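Local coordinates for odorant binding protein (AGAP010409-PA) (Anopheles gambiae, PDB 3L4A), which probably binds odorants or similar small hydrophobic molecules as a secreted, all-helical carrier of the PBP/GOBP family, at residues A83-K88 with Y101-C106; W64-N69 with E109-Y114; T38-R43 with D95-A100; E9-A14 with R43-E48. One frame throughout, in Å; residues are numbered along the deposited sequence.

In the fold
Interactions 1, 3 and 4 each hold one disulfide and together make the interlocked pattern of classical six-cysteine odorant-binding proteins, first cysteine to third, second to fifth, fourth to sixth. Interactions 3 and 4 share R43 and helix 36-48, with centres about 10 Å apart. Interactions 1 and 3 share helix 96-105, centres about 12 Å apart, and CG of Y101 meets CD2 of H39 at 3.3 Å. Interactions 1 and 4, centres about 20 Å apart, lie on opposite sides of the chain's centre. The centre of interaction 2, without a disulfide, is about 16 Å from that of interaction 1. Glycerol, probably from the crystallisation liquor, lies about 4 to 5 Å from the Q105, Y111 and V42 side chains and may mark a pocket.

Interaction 1 (A83-K88 with Y101-C106); sequences ACLEAK and YSAFQC
C84 and C106 form the disulfide that ties the last turn of helix 75-87 to the region where helix 96-105 ends. SG of C84 is 2.1 Å from SG of C106, and the torsion about the sulfur bond is -90°, near the relaxed value for such a bridge. The sulfur of C84 stands anti to its backbone N (chi1 -178°), while that of C106 is folded back beside its own, and the pair spans a CA separation of 6.0 Å between C84 and C106. In the classical odorant-binding fold this is the link between the fourth and sixth cysteines; twelve residues separate the two segments.

Next to the bridge, L85 reaches across with a single branch. Its CD2 lies 3.8 Å from CB of A103 and 3.3 Å from the carbonyl O of A103, and it also touches the C106 sulfur. V58 of strand 57-58 packs on both L85 and A103. K88, just past the helix, brings CD and CE against the second segment: CE is 3.4 Å from SG of C106 and 3.1 Å from O of S102. The chain is extended as far as CE, and the bend at chi4 (-73°) sets the position of NZ. The bond from NZ of K88 to OG of S102, at 3.3 Å, is weak, and it is doubtful because S102 has a second conformer.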
loop_
_atom_site.group_PDB
_atom_site.type_symbol
_atom_site.label_atom_id
_atom_site.label_comp_id
_atom_site.label_asym_id
_atom_site.label_seq_id
_atom_site.Cartn_x
_atom_site.Cartn_y
_atom_site.Cartn_z
ATOM N N ALA A 83 4.032 -14.874 0.102
ATOM C CA ALA A 83 4.313 -15.513 1.383
ATOM C C ALA A 83 4.222 -14.539 2.567
ATOM O O ALA A 83 3.660 -14.876 3.619
ATOM C CB ALA A 83 5.682 -16.183 1.346
ATOM N N CYS A 84 4.768 -13.342 2.394
ATOM C CA CYS A 84 4.697 -12.323 3.431
ATOM C C CYS A 84 3.242 -12.011 3.762
ATOM O O CYS A 84 2.858 -11.972 4.926
ATOM C CB CYS A 84 5.426 -11.064 2.972
ATOM S SG CYS A 84 5.448 -9.738 4.192
ATOM N N LEU A 85 2.432 -11.795 2.731
ATOM C CA LEU A 85 1.029 -11.446 2.930
ATOM C C LEU A 85 0.259 -12.589 3.574
ATOM O O LEU A 85 -0.568 -12.368 4.455
ATOM C CB LEU A 85 0.391 -11.039 1.593
ATOM C CG LEU A 85 1.000 -9.754 1.033
ATOM C CD1 LEU A 85 0.704 -9.563 -0.447
ATOM C CD2 LEU A 85 0.492 -8.557 1.845
ATOM N N GLU A 86 0.526 -13.815 3.144
ATOM C CA GLU A 86 -0.137 -14.963 3.743
ATOM C C GLU A 86 0.190 -15.036 5.234
ATOM O O GLU A 86 -0.684 -15.344 6.056
ATOM C CB GLU A 86 0.263 -16.258 3.023
ATOM C CG GLU A 86 -0.304 -16.393 1.615
ATOM C CD GLU A 86 -1.815 -16.547 1.599
ATOM O OE1 GLU A 86 -2.383 -16.976 2.627
ATOM O OE2 GLU A 86 -2.436 -16.240 0.560
ATOM N N ALA A 87 1.438 -14.732 5.582
ATOM C CA ALA A 87 1.882 -14.806 6.972
ATOM C C ALA A 87 1.204 -13.771 7.859
ATOM O O ALA A 87 1.195 -13.909 9.080
ATOM C CB ALA A 87 3.400 -14.675 7.065
ATOM N N LYS A 88 0.633 -12.741 7.244
ATOM C CA LYS A 88 -0.045 -11.686 7.991
ATOM C C LYS A 88 -1.513 -11.984 8.288
ATOM O O LYS A 88 -2.177 -11.202 8.975
ATOM C CB LYS A 88 0.105 -10.355 7.266
ATOM C CG LYS A 88 1.506 -9.797 7.394
ATOM C CD LYS A 88 1.683 -8.556 6.565
ATOM C CE LYS A 88 2.941 -7.806 6.998
ATOM N NZ LYS A 88 2.760 -7.124 8.310
ATOM N N TYR A 101 -3.046 -1.541 5.847
ATOM C CA TYR A 101 -1.757 -1.063 6.319
ATOM C C TYR A 101 -0.800 -2.231 6.575
ATOM O O TYR A 101 0.365 -2.195 6.161
ATOM C CB TYR A 101 -1.944 -0.224 7.582
ATOM C CG TYR A 101 -0.682 0.454 8.060
ATOM C CD1 TYR A 101 0.096 -0.118 9.057
ATOM C CD2 TYR A 101 -0.277 1.673 7.531
ATOM C CE1 TYR A 101 1.255 0.501 9.498
ATOM C CE2 TYR A 101 0.886 2.301 7.965
ATOM C CZ TYR A 101 1.642 1.704 8.951
ATOM O OH TYR A 101 2.795 2.309 9.401
ATOM N N SER A 102 -1.305 -3.267 7.245
ATOM C CA SER A 102 -0.517 -4.468 7.486
ATOM C C SER A 102 -0.044 -5.085 6.175
ATOM O O SER A 102 1.114 -5.472 6.041
ATOM C CB SER A 102 -1.309 -5.498 8.287
ATOM O OG SER A 102 -0.496 -6.624 8.573
ATOM N N ALA A 103 -0.941 -5.166 5.198
ATOM C CA ALA A 103 -0.588 -5.726 3.901
ATOM C C ALA A 103 0.573 -4.959 3.287
ATOM O O ALA A 103 1.565 -5.552 2.851
ATOM C CB ALA A 103 -1.798 -5.704 2.972
ATOM N N PHE A 104 0.462 -3.635 3.263
ATOM C CA PHE A 104 1.493 -2.830 2.628
ATOM C C PHE A 104 2.838 -2.854 3.356
ATOM O O PHE A 104 3.875 -2.589 2.754
ATOM C CB PHE A 104 1.004 -1.406 2.376
ATOM C CG PHE A 104 0.200 -1.266 1.106
ATOM C CD1 PHE A 104 0.832 -1.278 -0.129
ATOM C CD2 PHE A 104 -1.183 -1.137 1.149
ATOM C CE1 PHE A 104 0.103 -1.157 -1.304
ATOM C CE2 PHE A 104 -1.919 -1.007 -0.020
ATOM C CZ PHE A 104 -1.271 -1.017 -1.249
ATOM N N GLN A 105 2.840 -3.203 4.638
ATOM C CA GLN A 105 4.108 -3.360 5.338
ATOM C C GLN A 105 5.013 -4.399 4.662
ATOM O O GLN A 105 6.240 -4.303 4.738
ATOM C CB GLN A 105 3.891 -3.711 6.810
ATOM C CG GLN A 105 3.359 -2.552 7.646
ATOM C CD GLN A 105 3.160 -2.938 9.089
ATOM O OE1 GLN A 105 3.463 -2.163 9.996
ATOM N NE2 GLN A 105 2.661 -4.148 9.312
ATOM N N CYS A 106 4.415 -5.379 3.995
ATOM C CA CYS A 106 5.211 -6.373 3.275
ATOM C C CYS A 106 6.071 -5.736 2.196
ATOM O O CYS A 106 7.160 -6.227 1.900
ATOM C CB CYS A 106 4.310 -7.427 2.644
ATOM S SG CYS A 106 3.744 -8.650 3.837
#

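Interaction 2 (W64-N69 with E109-Y114)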
loop_
_atom_site.group_PDB
_atom_site.type_symbol
_atom_site.label_atom_id
_atom_site.label_comp_id
_atom_site.label_asym_id
_atom_site.label_seq_id
_atom_site.Cartn_x
_atom_site.Cartn_y
_atom_site.Cartn_z
ATOM N N TRP A 64 4.604 -3.961 -8.628
ATOM C CA TRP A 64 5.853 -4.109 -9.365
ATOM C C TRP A 64 5.989 -2.954 -10.346
ATOM O O TRP A 64 7.036 -2.329 -10.441
ATOM C CB TRP A 64 5.835 -5.447 -10.111
ATOM C CG TRP A 64 7.012 -5.698 -11.017
ATOM C CD1 TRP A 64 7.026 -5.623 -12.388
ATOM C CD2 TRP A 64 8.328 -6.100 -10.628
ATOM N NE1 TRP A 64 8.269 -5.938 -12.863
ATOM C CE2 TRP A 64 9.091 -6.234 -11.809
ATOM C CE3 TRP A 64 8.941 -6.351 -9.398
ATOM C CZ2 TRP A 64 10.426 -6.616 -11.792
ATOM C CZ3 TRP A 64 10.271 -6.727 -9.382
ATOM C CH2 TRP A 64 11.002 -6.854 -10.575
ATOM N N GLU A 65 4.909 -2.658 -11.052
ATOM C CA GLU A 65 4.928 -1.565 -12.016
ATOM C C GLU A 65 5.066 -0.208 -11.324
ATOM O O GLU A 65 5.681 0.708 -11.867
ATOM C CB GLU A 65 3.683 -1.624 -12.898
ATOM C CG GLU A 65 3.679 -2.828 -13.825
ATOM C CD GLU A 65 2.370 -2.995 -14.586
ATOM O OE1 GLU A 65 1.575 -2.035 -14.650
ATOM O OE2 GLU A 65 2.138 -4.095 -15.130
ATOM N N ASN A 66 4.527 -0.096 -10.115
ATOM C CA ASN A 66 4.614 1.151 -9.351
ATOM C C ASN A 66 5.997 1.357 -8.727
ATOM O O ASN A 66 6.288 2.422 -8.178
ATOM C CB ASN A 66 3.519 1.180 -8.281
ATOM C CG ASN A 66 3.259 2.580 -7.738
ATOM O OD1 ASN A 66 3.220 3.551 -8.491
ATOM N ND2 ASN A 66 3.071 2.681 -6.424
ATOM N N LEU A 67 6.845 0.337 -8.831
ATOM C CA LEU A 67 8.219 0.383 -8.348
ATOM C C LEU A 67 9.202 0.648 -9.490
ATOM O O LEU A 67 10.391 0.324 -9.395
ATOM C CB LEU A 67 8.580 -0.932 -7.647
ATOM C CG LEU A 67 7.903 -1.117 -6.289
ATOM C CD1 LEU A 67 7.987 -2.568 -5.848
ATOM C CD2 LEU A 67 8.538 -0.207 -5.254
ATOM N N GLY A 68 8.696 1.208 -10.583
ATOM C CA GLY A 68 9.551 1.635 -11.676
ATOM C C GLY A 68 9.816 0.576 -12.731
ATOM O O GLY A 68 10.823 0.645 -13.437
ATOM N N ASN A 69 8.914 -0.394 -12.847
ATOM C CA ASN A 69 9.073 -1.468 -13.827
ATOM C C ASN A 69 7.940 -1.464 -14.837
ATOM O O ASN A 69 6.819 -1.058 -14.524
ATOM C CB ASN A 69 9.109 -2.831 -13.129
ATOM C CG ASN A 69 10.178 -2.917 -12.071
ATOM O OD1 ASN A 69 9.880 -2.994 -10.871
ATOM N ND2 ASN A 69 11.430 -2.911 -12.494
ATOM N N GLU A 109 10.154 -2.446 2.362
ATOM C CA GLU A 109 11.554 -2.477 1.943
ATOM C C GLU A 109 11.697 -2.172 0.450
ATOM O O GLU A 109 12.631 -1.490 0.042
ATOM C CB GLU A 109 12.208 -3.822 2.286
ATOM C CG GLU A 109 12.428 -4.067 3.773
ATOM C CD GLU A 109 11.230 -4.701 4.457
ATOM O OE1 GLU A 109 11.374 -5.121 5.629
ATOM O OE2 GLU A 109 10.151 -4.787 3.825
ATOM N N ASP A 110 10.769 -2.677 -0.361
ATOM C CA ASP A 110 10.820 -2.457 -1.800
ATOM C C ASP A 110 10.616 -0.989 -2.151
ATOM O O ASP A 110 11.338 -0.428 -2.981
ATOM C CB ASP A 110 9.758 -3.306 -2.499
ATOM C CG ASP A 110 9.867 -4.770 -2.148
ATOM O OD1 ASP A 110 10.408 -5.535 -2.968
ATOM O OD2 ASP A 110 9.431 -5.150 -1.043
ATOM N N TYR A 111 9.624 -0.369 -1.528
ATOM C CA TYR A 111 9.319 1.018 -1.827
ATOM C C TYR A 111 10.441 1.920 -1.346
ATOM O O TYR A 111 10.815 2.873 -2.031
ATOM C CB TYR A 111 7.964 1.425 -1.233
ATOM C CG TYR A 111 6.814 1.108 -2.165
ATOM C CD1 TYR A 111 6.522 1.943 -3.232
ATOM C CD2 TYR A 111 6.041 -0.034 -1.996
ATOM C CE1 TYR A 111 5.489 1.665 -4.102
ATOM C CE2 TYR A 111 4.995 -0.328 -2.864
ATOM C CZ TYR A 111 4.727 0.526 -3.918
ATOM O OH TYR A 111 3.692 0.267 -4.793
ATOM N N GLU A 112 11.005 1.597 -0.190
ATOM C CA GLU A 112 12.091 2.413 0.346
ATOM C C GLU A 112 13.336 2.307 -0.530
ATOM O O GLU A 112 14.015 3.303 -0.764
ATOM C CB GLU A 112 12.374 2.087 1.818
ATOM C CG GLU A 112 11.181 2.415 2.705
ATOM C CD GLU A 112 11.541 2.617 4.165
ATOM O OE1 GLU A 112 12.746 2.668 4.490
ATOM O OE2 GLU A 112 10.607 2.733 4.989
ATOM N N MET A 113 13.623 1.120 -1.048
ATOM C CA MET A 113 14.778 0.978 -1.924
ATOM C C MET A 113 14.569 1.782 -3.201
ATOM O O MET A 113 15.476 2.463 -3.677
ATOM C CB MET A 113 15.036 -0.485 -2.266
ATOM C CG MET A 113 16.363 -0.691 -2.965
ATOM S SD MET A 113 16.771 -2.424 -3.179
ATOM C CE MET A 113 15.673 -2.868 -4.520
ATOM N N TYR A 114 13.364 1.693 -3.754
ATOM C CA TYR A 114 13.027 2.405 -4.976
ATOM C C TYR A 114 13.125 3.913 -4.767
ATOM O O TYR A 114 13.636 4.636 -5.621
ATOM C CB TYR A 114 11.619 2.021 -5.428
ATOM C CG TYR A 114 11.125 2.806 -6.618
ATOM C CD1 TYR A 114 11.867 2.860 -7.789
ATOM C CD2 TYR A 114 9.914 3.482 -6.579
ATOM C CE1 TYR A 114 11.424 3.573 -8.884
ATOM C CE2 TYR A 114 9.458 4.197 -7.679
ATOM C CZ TYR A 114 10.220 4.235 -8.826
ATOM O OH TYR A 114 9.783 4.941 -9.925
#
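L67 and Y111 meet at about a right angle, with one methyl of the leucine set over the aromatic face. CD2 of L67 lies 3.7 Å from the centroid of the Y111 ring and 15° off the ring normal, which meets the definition of a CH-pi contact; its nearest ring atom is CD1. The same methyl reaches CB of Y114 at 3.8 Å, so it lies over the Y111 ring and against the root of Y114, about one helical turn on. The other branch, CD1 of L67, approaches CB of D110 at 3.9 Å.

N66 comes to the edge of the Y111 ring. Its CG stands anti to the backbone N, and from there ND2 donates to OH of Y111 over 3.0 Å in a nearly straight bond of 165°. The phenol oxygen lies close to the amide plane of N66, while the amide and ring planes themselves are 62° apart. The same hydroxyl also bonds OD1 of N63, about one turn earlier in helix 60-66.

The Y114 ring lies over the turn that follows this helix. One of its faces carries the carbonyl O of L67, 3.3 Å from CD1 of Y114, and the backbone N of G68. G68 has a positive phi, which glycine readily adopts, and its lack of a side chain lets the ring come close, with OH of Y114 3.7 Å from CA of G68.

The contact is thus mainly apolar, one methyl on a ring face, with the two amides fixing the phenol end of Y111.

Interaction 3 (T38-R43 with D95-A100); sequences THCFVR and DLCERA
C40 and C97 are the residues of nearest CA approach, 4.5 Å from CA of C40 to CA of C97, between segments of helices 36-48 and 96-105 whose axes pass 7.5 Å apart at an angle of 70°. SG of C40 is bonded to SG of C97 at 2.0 Å, with a torsion of 96° about the bond. Both sulfurs lie beside their own backbone N.

H39 and R43 flank the bridge. CB of H39 packs on CB of C97 at 3.8 Å, while the imidazole NE2 is bonded to D34. R43 has its CG anti to the backbone N (chi1 173°), runs extended from CG to NE and crosses L96 obliquely. Its CB meets CB of A100 at 3.5 Å, its CD passes O of L96 at 3.6 Å, and NE lies 3.8 Å from CB of L96. The cation itself is paired by a salt bridge from NH2 to D54. At the start of helix 96-105, D95 is the N-cap: its OD2 accepts from N of E98 at 2.9 Å, and more weakly from N of C97, which holds the first turn bearing C97.

The pairing of the second with the fifth cysteine, as one of three interlocked bridges, is the pattern of classical insect odorant-binding proteins.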
loop_
_atom_site.group_PDB
_atom_site.type_symbol
_atom_site.label_atom_id
_atom_site.label_comp_id
_atom_site.label_asym_id
_atom_site.label_seq_id
_atom_site.Cartn_x
_atom_site.Cartn_y
_atom_site.Cartn_z
ATOM N N THR A 38 -3.522 7.216 9.401
ATOM C CA THR A 38 -2.632 6.758 8.338
ATOM C C THR A 38 -3.025 5.372 7.819
ATOM O O THR A 38 -2.887 5.099 6.624
ATOM C CB THR A 38 -1.168 6.767 8.789
ATOM O OG1 THR A 38 -0.798 8.112 9.126
ATOM C CG2 THR A 38 -0.262 6.288 7.673
ATOM N N HIS A 39 -3.502 4.498 8.696
ATOM C CA HIS A 39 -3.966 3.193 8.226
ATOM C C HIS A 39 -5.013 3.380 7.142
ATOM O O HIS A 39 -4.941 2.776 6.070
ATOM C CB HIS A 39 -4.583 2.362 9.348
ATOM C CG HIS A 39 -3.619 1.962 10.416
ATOM N ND1 HIS A 39 -4.033 1.417 11.613
ATOM C CD2 HIS A 39 -2.268 2.033 10.482
ATOM C CE1 HIS A 39 -2.978 1.160 12.367
ATOM N NE2 HIS A 39 -1.894 1.525 11.706
ATOM N N CYS A 40 -6.009 4.207 7.428
ATOM C CA CYS A 40 -7.075 4.444 6.469
ATOM C C CYS A 40 -6.596 5.211 5.244
ATOM O O CYS A 40 -7.073 4.972 4.135
ATOM C CB CYS A 40 -8.265 5.147 7.127
ATOM S SG CYS A 40 -9.170 4.108 8.301
ATOM N N PHE A 41 -5.641 6.114 5.434
ATOM C CA PHE A 41 -5.061 6.843 4.317
ATOM C C PHE A 41 -4.364 5.884 3.343
ATOM O O PHE A 41 -4.549 5.978 2.128
ATOM C CB PHE A 41 -4.087 7.915 4.814
ATOM C CG PHE A 41 -3.516 8.760 3.713
ATOM C CD1 PHE A 41 -4.258 9.797 3.167
ATOM C CD2 PHE A 41 -2.250 8.509 3.209
ATOM C CE1 PHE A 41 -3.746 10.581 2.155
ATOM C CE2 PHE A 41 -1.728 9.286 2.188
ATOM C CZ PHE A 41 -2.481 10.324 1.657
ATOM N N VAL A 42 -3.559 4.972 3.883
ATOM C CA VAL A 42 -2.860 3.996 3.062
ATOM C C VAL A 42 -3.851 3.097 2.323
ATOM O O VAL A 42 -3.691 2.825 1.132
ATOM C CB VAL A 42 -1.890 3.179 3.918
ATOM C CG1 VAL A 42 -1.450 1.921 3.171
ATOM C CG2 VAL A 42 -0.708 4.060 4.309
ATOM N N ARG A 43 -4.900 2.666 3.010
ATOM C CA ARG A 43 -5.962 1.921 2.337
ATOM C C ARG A 43 -6.528 2.721 1.161
ATOM O O ARG A 43 -6.691 2.198 0.063
ATOM C CB ARG A 43 -7.083 1.563 3.305
ATOM C CG ARG A 43 -8.291 0.935 2.626
ATOM C CD ARG A 43 -9.286 0.438 3.647
ATOM N NE ARG A 43 -10.497 -0.089 3.021
ATOM C CZ ARG A 43 -11.562 0.650 2.728
ATOM N NH1 ARG A 43 -11.577 1.945 3.021
ATOM N NH2 ARG A 43 -12.618 0.089 2.157
ATOM N N ASP A 95 -10.553 -4.823 11.081
ATOM C CA ASP A 95 -10.490 -3.427 10.664
ATOM C C ASP A 95 -9.879 -3.328 9.264
ATOM O O ASP A 95 -8.719 -3.689 9.070
ATOM C CB ASP A 95 -9.662 -2.625 11.667
ATOM C CG ASP A 95 -9.723 -1.137 11.415
ATOM O OD1 ASP A 95 -10.266 -0.412 12.270
ATOM O OD2 ASP A 95 -9.240 -0.687 10.363
ATOM N N LEU A 96 -10.661 -2.846 8.300
ATOM C CA LEU A 96 -10.222 -2.778 6.900
ATOM C C LEU A 96 -9.005 -1.885 6.687
ATOM O O LEU A 96 -8.174 -2.143 5.820
ATOM C CB LEU A 96 -11.356 -2.289 5.997
ATOM C CG LEU A 96 -12.552 -3.216 5.799
ATOM C CD1 LEU A 96 -13.436 -2.668 4.694
ATOM C CD2 LEU A 96 -12.087 -4.627 5.466
ATOM N N CYS A 97 -8.912 -0.813 7.460
ATOM C CA CYS A 97 -7.761 0.066 7.337
ATOM C C CYS A 97 -6.524 -0.603 7.908
ATOM O O CYS A 97 -5.452 -0.555 7.306
ATOM C CB CYS A 97 -8.012 1.379 8.063
ATOM S SG CYS A 97 -9.393 2.305 7.390
ATOM N N GLU A 98 -6.662 -1.215 9.078
ATOM C CA GLU A 98 -5.532 -1.918 9.674
ATOM C C GLU A 98 -5.051 -3.040 8.744
ATOM O O GLU A 98 -3.847 -3.274 8.603
ATOM C CB GLU A 98 -5.910 -2.478 11.050
ATOM C CG GLU A 98 -4.754 -3.148 11.777
ATOM C CD GLU A 98 -5.195 -3.805 13.068
ATOM O OE1 GLU A 98 -4.496 -4.727 13.535
ATOM O OE2 GLU A 98 -6.249 -3.403 13.604
ATOM N N ARG A 99 -5.997 -3.726 8.110
ATOM C CA ARG A 99 -5.672 -4.798 7.180
ATOM C C ARG A 99 -4.831 -4.293 6.006
ATOM O O ARG A 99 -3.809 -4.900 5.658
ATOM C CB ARG A 99 -6.946 -5.476 6.674
ATOM C CG ARG A 99 -6.693 -6.717 5.839
ATOM C CD ARG A 99 -7.947 -7.158 5.116
ATOM N NE ARG A 99 -8.980 -7.558 6.062
ATOM C CZ ARG A 99 -10.240 -7.802 5.725
ATOM N NH1 ARG A 99 -10.623 -7.682 4.459
ATOM N NH2 ARG A 99 -11.117 -8.159 6.654
ATOM N N ALA A 100 -5.258 -3.192 5.389
ATOM C CA ALA A 100 -4.523 -2.639 4.258
ATOM C C ALA A 100 -3.136 -2.190 4.690
ATOM O O ALA A 100 -2.157 -2.417 3.986
ATOM C CB ALA A 100 -5.288 -1.470 3.626
#

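Interaction 4 (E9-A14 with R43-E48); sequences ESCSNA and RCIGLE
C11 and C44 use different first torsions to meet: SG of C44 is anti to its backbone N, whereas SG of C11 lies beside its own backbone N and anti to the carbonyl carbon (chi1 -78°). The sulfurs join at 2.0 Å between SG of C11 and SG of C44, with a torsion of -84° about the bond and a CA separation of 5.8 Å between C11 and C44.

Few other atoms meet across the segments. CD1 of I45 comes to 3.5 Å from SG of C11 and also touches CB of C11, making a methyl cover for the C11 end of the bridge. CG of E48 approaches the same sulfur at 3.9 Å, and CB of A14 lies 4.2 Å from SG of C44.

The segment axes stay 9.4 Å apart, at 129° between chain directions, and the two segments bury 185 Å² in all. I45 and E48 also touch V7, about one turn before C11 in helix 5-14. On its other flank helix 5-14 is tied by salt bridges from E9 to K24 and R28 of helix 21-28, while F41 of helix 36-48 packs on C11 and I8 of helix 5-14.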
loop_
_atom_site.group_PDB
_atom_site.type_symbol
_atom_site.label_atom_id
_atom_site.label_comp_id
_atom_site.label_asym_id
_atom_site.label_seq_id
_atom_site.Cartn_x
_atom_site.Cartn_y
_atom_site.Cartn_z
ATOM N N GLU A 9 -4.418 14.266 -2.191
ATOM C CA GLU A 9 -5.390 15.260 -1.770
ATOM C C GLU A 9 -6.782 14.652 -1.592
ATOM O O GLU A 9 -7.450 14.894 -0.592
ATOM C CB GLU A 9 -5.429 16.423 -2.766
ATOM C CG GLU A 9 -4.052 17.029 -3.044
ATOM C CD GLU A 9 -3.404 17.577 -1.796
ATOM O OE1 GLU A 9 -2.169 17.453 -1.659
ATOM O OE2 GLU A 9 -4.132 18.120 -0.944
ATOM N N SER A 10 -7.218 13.843 -2.558
ATOM C CA SER A 10 -8.540 13.239 -2.466
ATOM C C SER A 10 -8.641 12.285 -1.280
ATOM O O SER A 10 -9.640 12.265 -0.573
ATOM C CB SER A 10 -8.895 12.531 -3.771
ATOM O OG SER A 10 -8.984 13.484 -4.819
ATOM N N CYS A 11 -7.602 11.490 -1.064
ATOM C CA CYS A 11 -7.618 10.577 0.073
ATOM C C CYS A 11 -7.563 11.316 1.415
ATOM O O CYS A 11 -8.132 10.859 2.403
ATOM C CB CYS A 11 -6.520 9.525 -0.043
ATOM S SG CYS A 11 -6.959 8.202 -1.200
ATOM N N SER A 12 -6.891 12.461 1.446
ATOM C CA SER A 12 -6.867 13.252 2.666
ATOM C C SER A 12 -8.270 13.758 2.992
ATOM O O SER A 12 -8.615 13.937 4.157
ATOM C CB SER A 12 -5.879 14.414 2.558
ATOM O OG SER A 12 -6.422 15.486 1.804
ATOM N N ASN A 13 -9.088 13.965 1.966
ATOM C CA ASN A 13 -10.461 14.380 2.196
ATOM C C ASN A 13 -11.405 13.230 2.496
ATOM O O ASN A 13 -12.336 13.381 3.286
ATOM C CB ASN A 13 -10.963 15.221 1.025
ATOM C CG ASN A 13 -10.408 16.617 1.069
ATOM O OD1 ASN A 13 -10.309 17.211 2.146
ATOM N ND2 ASN A 13 -10.021 17.148 -0.085
ATOM N N ALA A 14 -11.153 12.080 1.881
ATOM C CA ALA A 14 -12.011 10.916 2.056
ATOM C C ALA A 14 -11.855 10.305 3.440
ATOM O O ALA A 14 -12.781 9.688 3.961
ATOM C CB ALA A 14 -11.698 9.882 0.990
ATOM N N ARG A 43 -4.900 2.666 3.010
ATOM C CA ARG A 43 -5.962 1.921 2.337
ATOM C C ARG A 43 -6.528 2.721 1.161
ATOM O O ARG A 43 -6.691 2.198 0.063
ATOM C CB ARG A 43 -7.083 1.563 3.305
ATOM C CG ARG A 43 -8.291 0.935 2.626
ATOM C CD ARG A 43 -9.286 0.438 3.647
ATOM N NE ARG A 43 -10.497 -0.089 3.021
ATOM C CZ ARG A 43 -11.562 0.650 2.728
ATOM N NH1 ARG A 43 -11.577 1.945 3.021
ATOM N NH2 ARG A 43 -12.618 0.089 2.157
ATOM N N CYS A 44 -6.839 3.990 1.395
ATOM C CA CYS A 44 -7.433 4.834 0.369
ATOM C C CYS A 44 -6.528 4.948 -0.854
ATOM O O CYS A 44 -6.982 4.812 -1.985
ATOM C CB CYS A 44 -7.732 6.219 0.947
ATOM S SG CYS A 44 -8.526 7.347 -0.221
ATOM N N ILE A 45 -5.243 5.214 -0.629
ATOM C CA ILE A 45 -4.302 5.357 -1.741
ATOM C C ILE A 45 -4.202 4.044 -2.520
ATOM O O ILE A 45 -4.190 4.027 -3.756
ATOM C CB ILE A 45 -2.898 5.764 -1.248
ATOM C CG1 ILE A 45 -2.931 7.147 -0.583
ATOM C CG2 ILE A 45 -1.900 5.718 -2.399
ATOM C CD1 ILE A 45 -3.448 8.242 -1.453
ATOM N N GLY A 46 -4.147 2.934 -1.797
ATOM C CA GLY A 46 -4.059 1.636 -2.436
ATOM C C GLY A 46 -5.281 1.345 -3.283
ATOM O O GLY A 46 -5.166 0.835 -4.400
ATOM N N LEU A 47 -6.461 1.657 -2.758
ATOM C CA LEU A 47 -7.692 1.461 -3.524
ATOM C C LEU A 47 -7.741 2.350 -4.761
ATOM O O LEU A 47 -8.074 1.879 -5.848
ATOM C CB LEU A 47 -8.918 1.724 -2.648
ATOM C CG LEU A 47 -9.151 0.732 -1.510
ATOM C CD1 LEU A 47 -10.297 1.205 -0.628
ATOM C CD2 LEU A 47 -9.435 -0.669 -2.066
ATOM N N GLU A 48 -7.406 3.627 -4.593
ATOM C CA GLU A 48 -7.505 4.605 -5.680
ATOM C C GLU A 48 -6.541 4.308 -6.816
ATOM O O GLU A 48 -6.874 4.505 -7.988
ATOM C CB GLU A 48 -7.249 6.015 -5.153
ATOM C CG GLU A 48 -8.418 6.603 -4.412
ATOM C CD GLU A 48 -9.622 6.787 -5.311
ATOM O OE1 GLU A 48 -9.434 7.154 -6.493
ATOM O OE2 GLU A 48 -10.749 6.556 -4.837
#